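Local coordinates for early 35 kDa protein (Autographa californica nucleopolyhedrovirus, PDB 1P35) that inhibits caspases to block the apoptotic response of the insect host cell to viral infection and also suppresses the host RNA interference antiviral response, at residues Y132-L140 with F181-G189. Numbering follows the deposited sequence.
Sequences YEKYCLPKL and FAHEINDTG
The methyl of A182 meets the aliphatic end of K139, CB to CE, at 4.2 Å. Next along the loop, H183 contributes its backbone: its carbonyl O lies 3.3 Å from K139 CG. Bends at chi2 and chi3 fold the lysine over this part of the loop; its methylenes lie along the loop, and NZ is hydrogen-bonded to the carbonyl O of N289. E184 touches C136 with its CB, 4.0 Å from SG; its carboxylate leads away to the backbone N of I3. I185 makes the most varied contacts, with Y135, P138 and K139. Its N donates to the carbonyl O of Y135 (2.7 Å, N-H...O angle 155°), the one backbone hydrogen bond joining the segments. With CG1 beside the backbone N (chi1 -54°), the isoleucine crosses K139 at about a right angle, CG1 lying 3.5 Å from CD. Its CD1 reaches on to P138 CB at 3.8 Å, while CB packs against Y135 CD1. N186 OD1 accepts from G189 N in an Asx motif and also from the T188 hydroxyl. The chain runs past the tyrosine ring to D187, whose OD1 accepts from Y135 OH at 2.6 Å on the syn side of the carboxylate. Ring and carboxylate planes stand 79° apart, and OD1 lies at the ring edge. K134 NZ, 4.5 Å from OD1, is too far for a salt bridge, and D187 is poorly ordered. This surface contact thus joins helix 126-135 and the weakly bonded helical turn at 137-140 to the loop between strands 176-179 and 191-199, with V2 of strand 2-4 touching C136, K139 and E184 and Y191 of strand 191-199 touching H183 and I185.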
ATOM      1  N   TYR A 132      21.741  20.945 -23.747  1.00 39.80           N
ATOM      2  CA  TYR A 132      20.476  21.476 -23.296  1.00 41.68           C
ATOM      3  C   TYR A 132      19.717  22.234 -24.404  1.00 40.25           C
ATOM      4  O   TYR A 132      18.517  22.017 -24.615  1.00 43.28           O
ATOM      5  CB  TYR A 132      20.698  22.416 -22.092  1.00 28.78           C
ATOM      6  CG  TYR A 132      19.386  23.007 -21.587  1.00 24.11           C
ATOM      7  CD1 TYR A 132      18.834  24.123 -22.191  1.00 30.54           C
ATOM      8  CD2 TYR A 132      18.661  22.388 -20.588  1.00 28.97           C
ATOM      9  CE1 TYR A 132      17.587  24.607 -21.830  1.00 46.09           C
ATOM     10  CE2 TYR A 132      17.384  22.879 -20.211  1.00 31.02           C
ATOM     11  CZ  TYR A 132      16.859  23.988 -20.852  1.00 30.42           C
ATOM     12  OH  TYR A 132      15.566  24.446 -20.552  1.00 41.91           O
ATOM     13  N   GLU A 133      20.406  23.147 -25.081  1.00 47.03           N
ATOM     14  CA  GLU A 133      19.796  23.950 -26.142  1.00 43.03           C
ATOM     15  C   GLU A 133      19.415  23.088 -27.337  1.00 35.56           C
ATOM     16  O   GLU A 133      18.456  23.393 -28.074  1.00 29.99           O
ATOM     17  CB  GLU A 133      20.748  25.086 -26.583  1.00 58.69           C
ATOM     18  CG  GLU A 133      20.309  25.844 -27.850  1.00 64.92           C
ATOM     19  CD  GLU A 133      21.026  27.180 -28.027  1.00 72.59           C
ATOM     20  OE1 GLU A 133      22.252  27.208 -27.819  1.00 71.53           O
ATOM     21  OE2 GLU A 133      20.369  28.191 -28.389  1.00 60.73           O
ATOM     22  N   LYS A 134      20.156  22.007 -27.534  1.00 42.70           N
ATOM     23  CA  LYS A 134      19.853  21.101 -28.645  1.00 39.74           C
ATOM     24  C   LYS A 134      18.759  20.078 -28.319  1.00 51.21           C
ATOM     25  O   LYS A 134      17.866  19.829 -29.126  1.00 39.33           O
ATOM     26  CB  LYS A 134      21.084  20.307 -29.052  1.00 33.87           C
ATOM     27  CG  LYS A 134      20.807  19.451 -30.309  1.00 41.04           C
ATOM     28  CD  LYS A 134      22.044  18.660 -30.700  1.00 49.33           C
ATOM     29  CE  LYS A 134      21.873  17.969 -32.050  1.00 49.64           C
ATOM     30  NZ  LYS A 134      23.123  17.188 -32.308  1.00 58.34           N
ATOM     31  N   TYR A 135      18.818  19.498 -27.124  1.00 38.37           N
ATOM     32  CA  TYR A 135      17.874  18.444 -26.815  1.00 38.27           C
ATOM     33  C   TYR A 135      16.694  18.763 -25.914  1.00 39.33           C
ATOM     34  O   TYR A 135      15.686  18.059 -25.968  1.00 44.25           O
ATOM     35  CB  TYR A 135      18.638  17.256 -26.243  1.00 37.52           C
ATOM     36  CG  TYR A 135      19.676  16.705 -27.197  1.00 42.33           C
ATOM     37  CD1 TYR A 135      19.293  16.099 -28.403  1.00 33.05           C
ATOM     38  CD2 TYR A 135      21.034  16.724 -26.863  1.00 47.57           C
ATOM     39  CE1 TYR A 135      20.243  15.504 -29.261  1.00 29.26           C
ATOM     40  CE2 TYR A 135      22.000  16.141 -27.702  1.00 56.17           C
ATOM     41  CZ  TYR A 135      21.590  15.528 -28.897  1.00 57.52           C
ATOM     42  OH  TYR A 135      22.517  14.929 -29.702  1.00 76.65           O
ATOM     43  N   CYS A 136      16.834  19.809 -25.099  1.00 32.39           N
ATOM     44  CA  CYS A 136      15.809  20.210 -24.159  1.00 31.52           C
ATOM     45  C   CYS A 136      15.044  21.480 -24.545  1.00 33.86           C
ATOM     46  O   CYS A 136      13.815  21.461 -24.619  1.00 40.76           O
ATOM     47  CB  CYS A 136      16.444  20.426 -22.783  1.00 20.77           C
ATOM     48  SG  CYS A 136      17.402  18.993 -22.131  1.00 32.42           S
ATOM     49  N   LEU A 137      15.760  22.582 -24.806  1.00 31.92           N
ATOM     50  CA  LEU A 137      15.091  23.842 -25.098  1.00 26.28           C
ATOM     51  C   LEU A 137      13.926  23.718 -26.055  1.00 36.74           C
ATOM     52  O   LEU A 137      12.822  24.190 -25.741  1.00 39.88           O
ATOM     53  CB  LEU A 137      16.067  24.870 -25.642  1.00 42.21           C
ATOM     54  CG  LEU A 137      15.410  26.248 -25.700  1.00 48.50           C
ATOM     55  CD1 LEU A 137      15.401  26.833 -24.262  1.00 42.02           C
ATOM     56  CD2 LEU A 137      16.167  27.168 -26.652  1.00 43.55           C
ATOM     57  N   PRO A 138      14.127  23.013 -27.202  1.00 27.75           N
ATOM     58  CA  PRO A 138      13.084  22.819 -28.239  1.00 27.87           C
ATOM     59  C   PRO A 138      11.768  22.150 -27.734  1.00 49.19           C
ATOM     60  O   PRO A 138      10.697  22.341 -28.316  1.00 31.10           O
ATOM     61  CB  PRO A 138      13.788  21.943 -29.308  1.00 25.29           C
ATOM     62  CG  PRO A 138      15.281  22.307 -29.155  1.00 26.43           C
ATOM     63  CD  PRO A 138      15.345  22.272 -27.563  1.00 27.10           C
ATOM     64  N   LYS A 139      11.838  21.378 -26.655  1.00 53.32           N
ATOM     65  CA  LYS A 139      10.634  20.722 -26.166  1.00 29.39           C
ATOM     66  C   LYS A 139       9.943  21.611 -25.139  1.00 39.39           C
ATOM     67  O   LYS A 139       8.893  21.256 -24.618  1.00 40.99           O
ATOM     68  CB  LYS A 139      10.991  19.343 -25.559  1.00 33.62           C
ATOM     69  CG  LYS A 139      11.786  18.377 -26.539  1.00 26.85           C
ATOM     70  CD  LYS A 139      11.048  18.273 -27.897  1.00 20.53           C
ATOM     71  CE  LYS A 139       9.695  17.591 -27.739  1.00 43.68           C
ATOM     72  NZ  LYS A 139       8.782  17.675 -28.921  1.00 32.96           N
ATOM     73  N   LEU A 140      10.537  22.784 -24.890  1.00 34.30           N
ATOM     74  CA  LEU A 140      10.041  23.740 -23.894  1.00 36.88           C
ATOM     75  C   LEU A 140       9.541  25.073 -24.444  1.00 45.86           C
ATOM     76  O   LEU A 140       8.769  25.748 -23.780  1.00 46.62           O
ATOM     77  CB  LEU A 140      11.139  23.992 -22.854  1.00 25.20           C
ATOM     78  CG  LEU A 140      11.512  22.741 -22.043  1.00 28.16           C
ATOM     79  CD1 LEU A 140      12.649  23.074 -21.142  1.00 17.28           C
ATOM     80  CD2 LEU A 140      10.277  22.213 -21.178  1.00 20.82           C
ATOM     81  N   PHE A 181       3.818  14.774 -21.248  1.00 31.99           N
ATOM     82  CA  PHE A 181       4.352  13.472 -21.635  1.00 29.35           C
ATOM     83  C   PHE A 181       5.659  13.575 -22.393  1.00 33.91           C
ATOM     84  O   PHE A 181       6.438  12.618 -22.401  1.00 28.84           O
ATOM     85  CB  PHE A 181       3.345  12.694 -22.511  1.00 20.97           C
ATOM     86  CG  PHE A 181       2.114  12.266 -21.785  1.00 21.30           C
ATOM     87  CD1 PHE A 181       2.201  11.615 -20.571  1.00 29.39           C
ATOM     88  CD2 PHE A 181       0.853  12.473 -22.347  1.00 25.46           C
ATOM     89  CE1 PHE A 181       1.057  11.159 -19.915  1.00 29.49           C
ATOM     90  CE2 PHE A 181      -0.305  12.025 -21.695  1.00 33.18           C
ATOM     91  CZ  PHE A 181      -0.191  11.356 -20.467  1.00 33.05           C
ATOM     92  N   ALA A 182       5.920  14.705 -23.048  1.00 30.99           N
ATOM     93  CA  ALA A 182       7.153  14.798 -23.853  1.00 19.27           C
ATOM     94  C   ALA A 182       8.486  14.661 -23.095  1.00 27.89           C
ATOM     95  O   ALA A 182       8.624  15.042 -21.899  1.00 27.09           O
ATOM     96  CB  ALA A 182       7.158  16.129 -24.696  1.00 25.88           C
ATOM     97  N   HIS A 183       9.468  14.130 -23.817  1.00 28.28           N
ATOM     98  CA  HIS A 183      10.805  13.900 -23.268  1.00 25.54           C
ATOM     99  C   HIS A 183      11.772  14.850 -23.966  1.00 31.07           C
ATOM    100  O   HIS A 183      11.403  15.516 -24.975  1.00 25.52           O
ATOM    101  CB  HIS A 183      11.287  12.471 -23.578  1.00 31.04           C
ATOM    102  CG  HIS A 183      10.279  11.396 -23.278  1.00 29.90           C
ATOM    103  ND1 HIS A 183      10.231  10.730 -22.076  1.00 37.78           N
ATOM    104  CD2 HIS A 183       9.282  10.880 -24.033  1.00 46.62           C
ATOM    105  CE1 HIS A 183       9.253   9.845 -22.102  1.00 45.25           C
ATOM    106  NE2 HIS A 183       8.659   9.916 -23.279  1.00 49.52           N
ATOM    107  N   GLU A 184      12.992  14.942 -23.424  1.00 26.47           N
ATOM    108  CA  GLU A 184      13.992  15.724 -24.107  1.00 24.22           C
ATOM    109  C   GLU A 184      14.256  14.929 -25.431  1.00 39.80           C
ATOM    110  O   GLU A 184      14.081  13.709 -25.489  1.00 38.27           O
ATOM    111  CB  GLU A 184      15.269  15.762 -23.308  1.00 20.69           C
ATOM    112  CG  GLU A 184      15.878  14.419 -23.107  1.00 29.46           C
ATOM    113  CD  GLU A 184      15.292  13.645 -21.930  1.00 31.49           C
ATOM    114  OE1 GLU A 184      14.170  13.929 -21.478  1.00 35.98           O
ATOM    115  OE2 GLU A 184      15.963  12.717 -21.467  1.00 48.95           O
ATOM    116  N   ILE A 185      14.687  15.611 -26.481  1.00 32.64           N
ATOM    117  CA  ILE A 185      14.982  14.936 -27.767  1.00 31.25           C
ATOM    118  C   ILE A 185      16.185  13.995 -27.635  1.00 31.31           C
ATOM    119  O   ILE A 185      17.033  14.231 -26.767  1.00 35.75           O
ATOM    120  CB  ILE A 185      15.317  15.998 -28.830  1.00 27.82           C
ATOM    121  CG1 ILE A 185      14.176  17.018 -28.897  1.00 31.80           C
ATOM    122  CG2 ILE A 185      15.547  15.350 -30.205  1.00 35.33           C
ATOM    123  CD1 ILE A 185      14.496  18.236 -29.770  1.00 27.80           C
ATOM    124  N   ASN A 186      16.247  12.911 -28.431  1.00 43.35           N
ATOM    125  CA  ASN A 186      17.435  12.000 -28.444  1.00 36.17           C
ATOM    126  C   ASN A 186      17.835  11.767 -29.925  1.00 40.56           C
ATOM    127  O   ASN A 186      17.065  12.060 -30.849  1.00 44.73           O
ATOM    128  CB  ASN A 186      17.214  10.626 -27.773  1.00 29.57           C
ATOM    129  CG  ASN A 186      16.166   9.773 -28.505  1.00 35.12           C
ATOM    130  OD1 ASN A 186      16.222   9.581 -29.739  1.00 34.20           O
ATOM    131  ND2 ASN A 186      15.209   9.256 -27.744  1.00 37.31           N
ATOM    132  N   ASP A 187      19.023  11.229 -30.156  1.00 42.66           N
ATOM    133  CA  ASP A 187      19.506  11.083 -31.532  1.00 57.71           C
ATOM    134  C   ASP A 187      18.801  10.082 -32.414  1.00 55.68           C
ATOM    135  O   ASP A 187      18.676  10.289 -33.611  1.00 67.51           O
ATOM    136  CB  ASP A 187      21.005  10.771 -31.531  1.00 77.58           C
ATOM    137  CG  ASP A 187      21.815  11.851 -30.853  1.00 77.92           C
ATOM    138  OD1 ASP A 187      21.756  13.020 -31.314  1.00 60.53           O
ATOM    139  OD2 ASP A 187      22.497  11.524 -29.859  1.00 83.56           O
ATOM    140  N   THR A 188      18.340   8.999 -31.821  1.00 50.31           N
ATOM    141  CA  THR A 188      17.661   7.974 -32.570  1.00 47.55           C
ATOM    142  C   THR A 188      16.281   8.410 -33.124  1.00 44.04           C
ATOM    143  O   THR A 188      15.879   7.976 -34.188  1.00 62.23           O
ATOM    144  CB  THR A 188      17.482   6.732 -31.683  1.00 46.60           C
ATOM    145  OG1 THR A 188      16.398   6.951 -30.768  1.00 69.93           O
ATOM    146  CG2 THR A 188      18.733   6.486 -30.868  1.00 46.20           C
ATOM    147  N   GLY A 189      15.560   9.259 -32.401  1.00 38.06           N
ATOM    148  CA  GLY A 189      14.213   9.680 -32.828  1.00 27.99           C
ATOM    149  C   GLY A 189      13.094   8.746 -32.343  1.00 26.46           C
ATOM    150  O   GLY A 189      11.950   8.908 -32.717  1.00 34.31           O
TER